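Apical membrane antigen 1-like protein, soluble form (Toxoplasma gondii, PDB 3ZLE) probably takes part in host-cell invasion by the sporozoite as a moving-junction surface protein, of which this chain is the conserved ectodomain region. Local coordinates at residues V134-N139 / N283-V288; S142-P147 / S161-L166; L182-F187 / A278-N283. One frame throughout, in Å; residues are numbered along the deposited sequence.

Contact 1 (V134-N139 / N283-V288). With NAG (2-acetamido-2-deoxy-beta-D-glucopyranose), chain M.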
loop_
_atom_site.group_PDB
_atom_site.type_symbol
_atom_site.label_atom_id
_atom_site.label_comp_id
_atom_site.label_asym_id
_atom_site.label_seq_id
_atom_site.Cartn_x
_atom_site.Cartn_y
_atom_site.Cartn_z
ATOM N N VAL A 134 -14.098 9.936 -18.257
ATOM C CA VAL A 134 -14.329 11.025 -19.166
ATOM C C VAL A 134 -13.107 11.940 -19.087
ATOM O O VAL A 134 -12.652 12.270 -18.003
ATOM C CB VAL A 134 -15.580 11.820 -18.749
ATOM C CG1 VAL A 134 -15.516 13.232 -19.295
ATOM C CG2 VAL A 134 -16.863 11.128 -19.215
ATOM N N ASN A 135 -12.534 12.301 -20.223
ATOM C CA ASN A 135 -11.369 13.163 -20.187
ATOM C C ASN A 135 -11.715 14.491 -19.509
ATOM O O ASN A 135 -12.749 15.076 -19.793
ATOM C CB ASN A 135 -10.813 13.385 -21.586
ATOM C CG ASN A 135 -9.440 14.025 -21.571
ATOM O OD1 ASN A 135 -9.307 15.216 -21.306
ATOM N ND2 ASN A 135 -8.419 13.248 -21.887
ATOM N N PRO A 136 -10.905 14.904 -18.523
ATOM C CA PRO A 136 -11.241 16.097 -17.745
ATOM C C PRO A 136 -10.910 17.398 -18.491
ATOM O O PRO A 136 -11.345 18.472 -18.073
ATOM C CB PRO A 136 -10.375 15.956 -16.478
ATOM C CG PRO A 136 -9.480 14.772 -16.699
ATOM C CD PRO A 136 -9.596 14.361 -18.140
ATOM N N SER A 137 -10.177 17.293 -19.602
ATOM C CA SER A 137 -10.051 18.398 -20.567
ATOM C C SER A 137 -11.044 18.288 -21.728
ATOM O O SER A 137 -12.068 18.975 -21.748
ATOM C CB SER A 137 -8.624 18.483 -21.113
ATOM O OG SER A 137 -7.763 19.078 -20.161
ATOM N N THR A 138 -10.757 17.394 -22.673
ATOM C CA THR A 138 -11.549 17.294 -23.898
ATOM C C THR A 138 -13.011 17.040 -23.604
ATOM O O THR A 138 -13.865 17.287 -24.450
ATOM C CB THR A 138 -11.021 16.208 -24.855
ATOM O OG1 THR A 138 -11.471 14.913 -24.429
ATOM C CG2 THR A 138 -9.505 16.233 -24.906
ATOM N N ASN A 139 -13.294 16.543 -22.402
ATOM C CA ASN A 139 -14.662 16.224 -21.989
ATOM C C ASN A 139 -15.259 14.995 -22.731
ATOM O O ASN A 139 -16.453 14.718 -22.622
ATOM C CB ASN A 139 -15.570 17.477 -22.103
ATOM C CG ASN A 139 -16.845 17.367 -21.272
ATOM O OD1 ASN A 139 -17.402 16.279 -21.133
ATOM N ND2 ASN A 139 -17.343 18.501 -20.743
ATOM N N ASN A 283 -7.791 21.586 -13.952
ATOM C CA ASN A 283 -8.463 20.348 -14.273
ATOM C C ASN A 283 -7.546 19.299 -14.837
ATOM O O ASN A 283 -7.994 18.363 -15.468
ATOM C CB ASN A 283 -9.661 20.588 -15.179
ATOM C CG ASN A 283 -9.275 21.198 -16.525
ATOM O OD1 ASN A 283 -8.125 21.559 -16.758
ATOM N ND2 ASN A 283 -10.251 21.325 -17.405
ATOM N N ASP A 284 -6.272 19.409 -14.509
ATOM C CA ASP A 284 -5.316 18.374 -14.808
ATOM C C ASP A 284 -5.390 17.236 -13.781
ATOM O O ASP A 284 -4.489 17.052 -12.977
ATOM C CB ASP A 284 -3.907 18.983 -14.867
ATOM C CG ASP A 284 -3.712 19.882 -16.089
ATOM O OD1 ASP A 284 -4.525 19.784 -17.039
ATOM O OD2 ASP A 284 -2.717 20.634 -16.126
ATOM N N PHE A 285 -6.461 16.451 -13.866
ATOM C CA PHE A 285 -6.730 15.403 -12.908
ATOM C C PHE A 285 -5.801 14.218 -13.058
ATOM O O PHE A 285 -5.707 13.416 -12.163
ATOM C CB PHE A 285 -8.191 14.953 -12.994
ATOM C CG PHE A 285 -9.188 16.007 -12.566
ATOM C CD1 PHE A 285 -8.760 17.233 -12.059
ATOM C CD2 PHE A 285 -10.545 15.800 -12.738
ATOM C CE1 PHE A 285 -9.670 18.221 -11.737
ATOM C CE2 PHE A 285 -11.464 16.767 -12.359
ATOM C CZ PHE A 285 -11.027 17.985 -11.859
ATOM N N TRP A 286 -5.220 14.035 -14.250
ATOM C CA TRP A 286 -4.385 12.860 -14.507
ATOM C C TRP A 286 -2.976 13.278 -14.938
ATOM O O TRP A 286 -2.822 14.101 -15.820
ATOM C CB TRP A 286 -5.021 11.922 -15.574
ATOM C CG TRP A 286 -6.557 11.655 -15.464
ATOM C CD1 TRP A 286 -7.328 11.749 -14.352
ATOM C CD2 TRP A 286 -7.430 11.176 -16.516
ATOM N NE1 TRP A 286 -8.649 11.419 -14.643
ATOM C CE2 TRP A 286 -8.744 11.130 -15.979
ATOM C CE3 TRP A 286 -7.255 10.942 -17.887
ATOM C CZ2 TRP A 286 -9.856 10.783 -16.743
ATOM C CZ3 TRP A 286 -8.368 10.569 -18.657
ATOM C CH2 TRP A 286 -9.658 10.480 -18.070
ATOM N N PRO A 287 -1.942 12.643 -14.365
ATOM C CA PRO A 287 -0.566 12.966 -14.697
ATOM C C PRO A 287 -0.264 12.596 -16.136
ATOM O O PRO A 287 -0.545 11.468 -16.551
ATOM C CB PRO A 287 0.241 12.072 -13.741
ATOM C CG PRO A 287 -0.674 11.873 -12.577
ATOM C CD PRO A 287 -2.036 11.775 -13.178
ATOM N N VAL A 288 0.330 13.515 -16.896
ATOM C CA VAL A 288 0.646 13.166 -18.276
ATOM C C VAL A 288 1.837 12.220 -18.369
ATOM O O VAL A 288 2.772 12.290 -17.558
ATOM C CB VAL A 288 0.674 14.382 -19.287
ATOM C CG1 VAL A 288 0.393 15.717 -18.615
ATOM C CG2 VAL A 288 1.933 14.396 -20.150
HETATM C C1 NAG M . -17.127 20.169 -20.892
HETATM C C2 NAG M . -16.763 21.523 -21.492
HETATM C C3 NAG M . -17.326 22.663 -20.653
HETATM C C4 NAG M . -18.803 22.439 -20.347
HETATM C C5 NAG M . -19.042 21.033 -19.812
HETATM C C6 NAG M . -20.527 20.783 -19.577
HETATM C C7 NAG M . -14.729 21.907 -22.758
HETATM C C8 NAG M . -15.317 21.219 -23.956
HETATM N N2 NAG M . -15.323 21.648 -21.596
HETATM O O3 NAG M . -17.167 23.898 -21.358
HETATM O O4 NAG M . -19.240 23.398 -19.377
HETATM O O5 NAG M . -18.543 20.079 -20.748
HETATM O O6 NAG M . -20.688 19.808 -18.539
HETATM O O7 NAG M . -13.771 22.656 -22.845
#
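Pro136 and Asn283 bring the two irregular backbones closest, CA to CA 6.2 Å, and the touching parts run 121° apart, so the chains pass at a single crossing. Pro136 fills that crossing with its ring. Its CD stands over the six-membered ring of Trp286, 3.8 Å from the centroid and 7° off the ring normal, a CH-pi contact that suits proline, whose compact ring presents C-H groups polarised by the neighbouring amide nitrogen. Its CB meets CD2 of Phe285 at 3.7 Å, so the pyrrolidine touches both aromatics. Val134 O comes obliquely to CZ2 of Trp286 at 3.4 Å, while the indole NE1 is engaged by Ser161 O. The bend after Pro136 is held from within: Asn135 CG lies anti to the backbone N (chi1 -168°), and OD1 takes Ser137 N at 2.8 Å and Thr138 N at 3.0 Å from opposite faces of its amide, the first bond closing an Asx turn, the second an Asx motif. Asn139 beyond it carries the glycan through ND2 and NAG C1, although this residue is poorly ordered and the sugar geometry only approximate. Tyr144 stacks on the Trp286 face opposite Pro136, and Tyr43 of strand 43-45 meets the indole edge-to-face. Residues 134-139 lead from helix 120-129 toward strand 148-151, whereas 283-288 belong to the long loop between helix 253-262 and strand 303-308.

Contact 2 (S142-P147 / S161-L166)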
loop_
_atom_site.group_PDB
_atom_site.type_symbol
_atom_site.label_atom_id
_atom_site.label_comp_id
_atom_site.label_asym_id
_atom_site.label_seq_id
_atom_site.Cartn_x
_atom_site.Cartn_y
_atom_site.Cartn_z
ATOM N N SER A 142 -13.372 8.086 -22.326
ATOM C CA SER A 142 -11.981 7.601 -22.387
ATOM C C SER A 142 -11.963 6.136 -21.925
ATOM O O SER A 142 -12.921 5.694 -21.299
ATOM C CB SER A 142 -11.114 8.458 -21.444
ATOM O OG SER A 142 -9.867 7.856 -21.164
ATOM N N THR A 143 -10.879 5.397 -22.218
ATOM C CA THR A 143 -10.681 4.018 -21.667
ATOM C C THR A 143 -9.844 4.013 -20.363
ATOM O O THR A 143 -9.496 2.938 -19.828
ATOM C CB THR A 143 -9.969 3.088 -22.684
ATOM O OG1 THR A 143 -8.582 3.451 -22.786
ATOM C CG2 THR A 143 -10.635 3.176 -24.079
ATOM N N TYR A 144 -9.384 5.196 -19.972
ATOM C CA TYR A 144 -8.699 5.403 -18.687
ATOM C C TYR A 144 -9.485 4.757 -17.549
ATOM O O TYR A 144 -10.700 4.895 -17.485
ATOM C CB TYR A 144 -8.581 6.908 -18.414
ATOM C CG TYR A 144 -7.579 7.269 -17.341
ATOM C CD1 TYR A 144 -6.244 7.412 -17.647
ATOM C CD2 TYR A 144 -7.991 7.548 -16.031
ATOM C CE1 TYR A 144 -5.320 7.762 -16.682
ATOM C CE2 TYR A 144 -7.073 7.854 -15.059
ATOM C CZ TYR A 144 -5.727 7.969 -15.387
ATOM O OH TYR A 144 -4.781 8.314 -14.422
ATOM N N LYS A 145 -8.789 4.109 -16.619
ATOM C CA LYS A 145 -9.443 3.610 -15.392
ATOM C C LYS A 145 -9.094 4.428 -14.141
ATOM O O LYS A 145 -7.939 4.447 -13.705
ATOM C CB LYS A 145 -9.075 2.156 -15.154
ATOM C CG LYS A 145 -9.308 1.244 -16.338
ATOM C CD LYS A 145 -10.747 0.836 -16.404
ATOM C CE LYS A 145 -10.882 -0.401 -17.286
ATOM N NZ LYS A 145 -12.229 -0.398 -17.891
ATOM N N TYR A 146 -10.130 4.948 -13.483
ATOM C CA TYR A 146 -10.019 5.578 -12.157
ATOM C C TYR A 146 -9.561 4.625 -11.052
ATOM O O TYR A 146 -9.821 3.419 -11.119
ATOM C CB TYR A 146 -11.367 6.158 -11.748
ATOM C CG TYR A 146 -11.920 7.199 -12.700
ATOM C CD1 TYR A 146 -11.181 8.350 -13.043
ATOM C CD2 TYR A 146 -13.213 7.075 -13.211
ATOM C CE1 TYR A 146 -11.764 9.381 -13.812
ATOM C CE2 TYR A 146 -13.788 8.090 -13.978
ATOM C CZ TYR A 146 -13.067 9.223 -14.301
ATOM O OH TYR A 146 -13.658 10.199 -15.147
ATOM N N PRO A 147 -8.840 5.149 -10.044
ATOM C CA PRO A 147 -8.574 4.384 -8.825
ATOM C C PRO A 147 -9.752 4.518 -7.861
ATOM O O PRO A 147 -10.600 5.392 -8.047
ATOM C CB PRO A 147 -7.364 5.117 -8.216
ATOM C CG PRO A 147 -7.556 6.537 -8.644
ATOM C CD PRO A 147 -8.111 6.439 -10.052
ATOM N N SER A 161 -11.873 10.667 -9.566
ATOM C CA SER A 161 -11.502 11.164 -10.869
ATOM C C SER A 161 -10.141 11.878 -10.883
ATOM O O SER A 161 -9.558 12.067 -11.948
ATOM C CB SER A 161 -12.612 12.010 -11.459
ATOM O OG SER A 161 -12.683 13.238 -10.786
ATOM N N VAL A 162 -9.569 12.119 -9.707
ATOM C CA VAL A 162 -8.203 12.619 -9.639
ATOM C C VAL A 162 -7.256 11.503 -9.281
ATOM O O VAL A 162 -7.371 10.913 -8.223
ATOM C CB VAL A 162 -8.058 13.785 -8.633
ATOM C CG1 VAL A 162 -6.650 14.356 -8.641
ATOM C CG2 VAL A 162 -9.060 14.877 -8.960
ATOM N N SER A 163 -6.292 11.237 -10.153
ATOM C CA SER A 163 -5.424 10.055 -10.018
ATOM C C SER A 163 -4.035 10.448 -9.598
ATOM O O SER A 163 -3.211 9.573 -9.310
ATOM C CB SER A 163 -5.356 9.260 -11.306
ATOM O OG SER A 163 -5.036 10.083 -12.407
ATOM N N ALA A 164 -3.739 11.751 -9.714
ATOM C CA ALA A 164 -2.565 12.376 -9.095
ATOM C C ALA A 164 -2.489 12.071 -7.622
ATOM O O ALA A 164 -3.502 12.072 -6.915
ATOM C CB ALA A 164 -2.595 13.900 -9.308
ATOM N N GLN A 165 -1.301 11.723 -7.160
ATOM C CA GLN A 165 -1.135 11.402 -5.777
ATOM C C GLN A 165 -0.141 12.324 -5.098
ATOM O O GLN A 165 -0.176 12.482 -3.883
ATOM C CB GLN A 165 -0.702 9.948 -5.613
ATOM C CG GLN A 165 -1.788 8.986 -6.002
ATOM C CD GLN A 165 -1.250 7.746 -6.641
ATOM O OE1 GLN A 165 -0.724 6.867 -5.963
ATOM N NE2 GLN A 165 -1.424 7.636 -7.946
ATOM N N LEU A 166 0.802 12.867 -5.868
ATOM C CA LEU A 166 1.847 13.689 -5.261
ATOM C C LEU A 166 2.094 14.978 -6.028
ATOM O O LEU A 166 2.470 14.953 -7.202
ATOM C CB LEU A 166 3.152 12.898 -5.025
ATOM C CG LEU A 166 4.409 13.723 -4.707
ATOM C CD1 LEU A 166 4.277 14.300 -3.303
ATOM C CD2 LEU A 166 5.684 12.877 -4.804
#
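Tyr144, Tyr146 and Pro147 pack against Ser161 and Ser163 in a buried loop-to-loop contact at the base of a beta hairpin. The hairpin is formed by strands 148-151 and 156-159, neighbours in the five-stranded antiparallel sheet of an AMA1 (PAN-clan) domain. Residues 142-147 enter it and residues 161-166 leave it, so the contact joins the two ends just beyond the strands; CA of Tyr146 and CA of Ser161 are 5.9 Å apart. Two tyrosines bridge the gap, and serines suit the far side because they are small enough to admit a ring. Tyr144 holds its CG anti to the backbone N (chi1 -164°), and its phenol meets Ser163 OG at the ring edge, near the ring plane. Tyr144 OH and Ser163 OG lie 2.7 Å apart in a hydrogen bond, and Arg44 O is the main partner of the buried phenol. Tyr146 comes in beside the serine backbone, CE1 lying 3.5 Å from Ser161 CA, while its hydroxyl oxygen accepts from Val134 N. Pro147, a rigid apolar ring, sets CD 4.1 Å from CB of Ser163. At the entrance Ser142 OG accepts Tyr144 N at 3.0 Å, an ST turn. Gln165 is gripped at both ends of its amide: OE1 accepts from Lys55 NZ and Asp35 N, and NE2 gives a straight bond of 3.0 Å (163° at the hydrogen) to Ser163 O, which lies in the plane of the glutamine amide.

Contact 3 (L182-F187 / A278-N283)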
loop_
_atom_site.group_PDB
_atom_site.type_symbol
_atom_site.label_atom_id
_atom_site.label_comp_id
_atom_site.label_asym_id
_atom_site.label_seq_id
_atom_site.Cartn_x
_atom_site.Cartn_y
_atom_site.Cartn_z
ATOM N N LEU A 182 -1.843 30.267 -6.239
ATOM C CA LEU A 182 -1.738 28.979 -6.932
ATOM C C LEU A 182 -3.071 28.226 -7.029
ATOM O O LEU A 182 -3.872 28.207 -6.080
ATOM C CB LEU A 182 -0.624 28.110 -6.344
ATOM C CG LEU A 182 0.815 28.583 -6.639
ATOM C CD1 LEU A 182 1.813 27.888 -5.733
ATOM C CD2 LEU A 182 1.224 28.387 -8.098
ATOM N N THR A 183 -3.362 27.725 -8.225
ATOM C CA THR A 183 -4.632 26.994 -8.482
ATOM C C THR A 183 -4.774 25.738 -7.608
ATOM O O THR A 183 -5.867 25.407 -7.133
ATOM C CB THR A 183 -4.709 26.543 -9.944
ATOM O OG1 THR A 183 -4.673 27.678 -10.800
ATOM C CG2 THR A 183 -5.937 25.740 -10.213
ATOM N N TRP A 184 -3.678 25.022 -7.446
ATOM C CA TRP A 184 -3.692 23.752 -6.700
ATOM C C TRP A 184 -2.949 23.873 -5.386
ATOM O O TRP A 184 -1.809 24.300 -5.361
ATOM C CB TRP A 184 -2.979 22.682 -7.523
ATOM C CG TRP A 184 -3.808 22.111 -8.615
ATOM C CD1 TRP A 184 -3.838 22.520 -9.924
ATOM C CD2 TRP A 184 -4.587 20.906 -8.553
ATOM N NE1 TRP A 184 -4.659 21.692 -10.658
ATOM C CE2 TRP A 184 -5.137 20.698 -9.839
ATOM C CE3 TRP A 184 -4.917 20.013 -7.523
ATOM C CZ2 TRP A 184 -5.984 19.626 -10.126
ATOM C CZ3 TRP A 184 -5.764 18.934 -7.817
ATOM C CH2 TRP A 184 -6.287 18.762 -9.106
ATOM N N ALA A 185 -3.523 23.334 -4.325
ATOM C CA ALA A 185 -2.775 23.143 -3.104
ATOM C C ALA A 185 -1.932 21.882 -3.225
ATOM O O ALA A 185 -2.232 20.996 -4.040
ATOM C CB ALA A 185 -3.721 23.048 -1.909
ATOM N N CYS A 186 -0.902 21.773 -2.387
ATOM C CA CYS A 186 0.010 20.641 -2.470
ATOM C C CYS A 186 -0.632 19.452 -1.796
ATOM O O CYS A 186 -1.558 19.604 -1.003
ATOM C CB CYS A 186 1.339 20.933 -1.765
ATOM S SG CYS A 186 2.322 22.317 -2.425
ATOM N N PHE A 187 -0.083 18.280 -2.043
ATOM C CA PHE A 187 -0.608 17.079 -1.474
ATOM C C PHE A 187 0.351 15.923 -1.644
ATOM O O PHE A 187 1.141 15.863 -2.608
ATOM C CB PHE A 187 -2.010 16.759 -2.040
ATOM C CG PHE A 187 -2.040 16.571 -3.553
ATOM C CD1 PHE A 187 -1.700 15.338 -4.120
ATOM C CD2 PHE A 187 -2.528 17.590 -4.394
ATOM C CE1 PHE A 187 -1.763 15.140 -5.505
ATOM C CE2 PHE A 187 -2.606 17.400 -5.785
ATOM C CZ PHE A 187 -2.253 16.156 -6.338
ATOM N N ALA A 278 5.070 24.902 -16.708
ATOM C CA ALA A 278 4.049 25.837 -16.258
ATOM C C ALA A 278 3.150 25.188 -15.200
ATOM O O ALA A 278 3.190 23.968 -14.983
ATOM C CB ALA A 278 3.226 26.354 -17.439
ATOM N N GLN A 279 2.387 26.024 -14.505
ATOM C CA GLN A 279 1.422 25.562 -13.518
ATOM C C GLN A 279 0.428 24.573 -14.136
ATOM O O GLN A 279 -0.040 24.771 -15.262
ATOM C CB GLN A 279 0.671 26.763 -12.948
ATOM C CG GLN A 279 0.007 26.516 -11.605
ATOM C CD GLN A 279 -1.084 27.527 -11.311
ATOM O OE1 GLN A 279 -2.184 27.161 -10.910
ATOM N NE2 GLN A 279 -0.799 28.808 -11.562
ATOM N N LYS A 280 0.103 23.516 -13.395
ATOM C CA LYS A 280 -1.028 22.663 -13.748
ATOM C C LYS A 280 -2.280 23.530 -13.912
ATOM O O LYS A 280 -2.391 24.593 -13.308
ATOM C CB LYS A 280 -1.261 21.590 -12.668
ATOM C CG LYS A 280 -0.019 20.801 -12.265
ATOM C CD LYS A 280 -0.316 19.308 -12.158
ATOM C CE LYS A 280 -1.233 18.992 -10.982
ATOM N NZ LYS A 280 -1.597 17.546 -10.897
ATOM N N ASN A 281 -3.183 23.118 -14.793
ATOM C CA ASN A 281 -4.477 23.774 -14.907
ATOM C C ASN A 281 -5.446 23.206 -13.882
ATOM O O ASN A 281 -5.186 22.163 -13.280
ATOM C CB ASN A 281 -5.037 23.601 -16.322
ATOM C CG ASN A 281 -4.210 24.336 -17.363
ATOM O OD1 ASN A 281 -4.197 25.565 -17.398
ATOM N ND2 ASN A 281 -3.420 23.592 -18.124
ATOM N N TRP A 282 -6.559 23.884 -13.680
ATOM C CA TRP A 282 -7.446 23.521 -12.576
ATOM C C TRP A 282 -7.944 22.117 -12.748
ATOM O O TRP A 282 -8.528 21.543 -11.833
ATOM C CB TRP A 282 -8.646 24.458 -12.500
ATOM C CG TRP A 282 -9.578 24.325 -13.665
ATOM C CD1 TRP A 282 -9.452 24.932 -14.872
ATOM C CD2 TRP A 282 -10.798 23.559 -13.724
ATOM N NE1 TRP A 282 -10.499 24.576 -15.699
ATOM C CE2 TRP A 282 -11.351 23.755 -15.011
ATOM C CE3 TRP A 282 -11.432 22.669 -12.845
ATOM C CZ2 TRP A 282 -12.548 23.160 -15.413
ATOM C CZ3 TRP A 282 -12.620 22.067 -13.248
ATOM C CH2 TRP A 282 -13.163 22.315 -14.527
ATOM N N ASN A 283 -7.791 21.586 -13.952
ATOM C CA ASN A 283 -8.463 20.348 -14.273
ATOM C C ASN A 283 -7.546 19.299 -14.837
ATOM O O ASN A 283 -7.994 18.363 -15.468
ATOM C CB ASN A 283 -9.661 20.588 -15.179
ATOM C CG ASN A 283 -9.275 21.198 -16.525
ATOM O OD1 ASN A 283 -8.125 21.559 -16.758
ATOM N ND2 ASN A 283 -10.251 21.325 -17.405
HETATM O O HOH W 1 -1.041 25.084 -8.704
#
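The indole of Trp184 donates from NE1 to the backbone O of Asn281 at 2.7 Å, a nearly straight bond of 174° at the hydrogen. The bond ties the end of the loop before strand 187-191 to the long loop between helix 253-262 and strand 303-308, probably the counterpart of the domain II loop of other AMA1 proteins, which extends over domain I. The oxygen lies in the ring plane, yet the donor stands above the carbonyl plane of Asn281. Tryptophan suits this place because one side chain offers both a directional N-H and a broad apolar face. A second polar point lies at Thr183, whose N and OG1 both donate to Gln279 OE1; that oxygen sits too close to a neighbouring atom in the model, so its exact place is doubtful. Lys82 NZ is a further partner of Thr183 OG1. A water accepts from Trp184 N at 2.9 Å on the side toward Gln279. On one face of the indole lies Lys280, crossing the ring at about a right angle: its chain is bent at chi2 (-136°) and chi3, CB rests 3.9 Å from Trp184 CD1, and NZ reaches 4.9 Å from the centroid of the six-membered ring, 12° off its normal, a cation-pi contact. CE and NZ lie over the face, the bent chain carrying the ammonium group above the six-membered ring. Further out, Leu182 CD2 touches the amide end of Gln279. Beyond Trp184, Cys186 is joined to Cys173 by a disulfide. With Thr183 OG1 turned to polar partners, its methyl CG2 packs 3.6 Å from CA of Trp282 and 3.8 Å from CB of Trp282.

The three contacts form one continuous patch on the same side of the chain's centre. Contacts 1 and 3 share Asn283 and have centres about 13 Å apart: the loop of residues 278-288 touches 182-187 with its first half and 134-139 with its second. Contact 2, centred about 9 Å from contact 1, lies deeper; the hydrogen bonds from Trp286 NE1 to Ser161 O (2.9 Å) and from Ser163 N to Phe285 O (3.0 Å) join the two. Contacts 2 and 3, about 16 Å apart, meet where Phe187 packs against Ala164 and Gln165. The glycan on Asn139 lies about 7 Å from the Trp282 side chain and about 12 Å from that of Tyr146, nearest atoms in both cases.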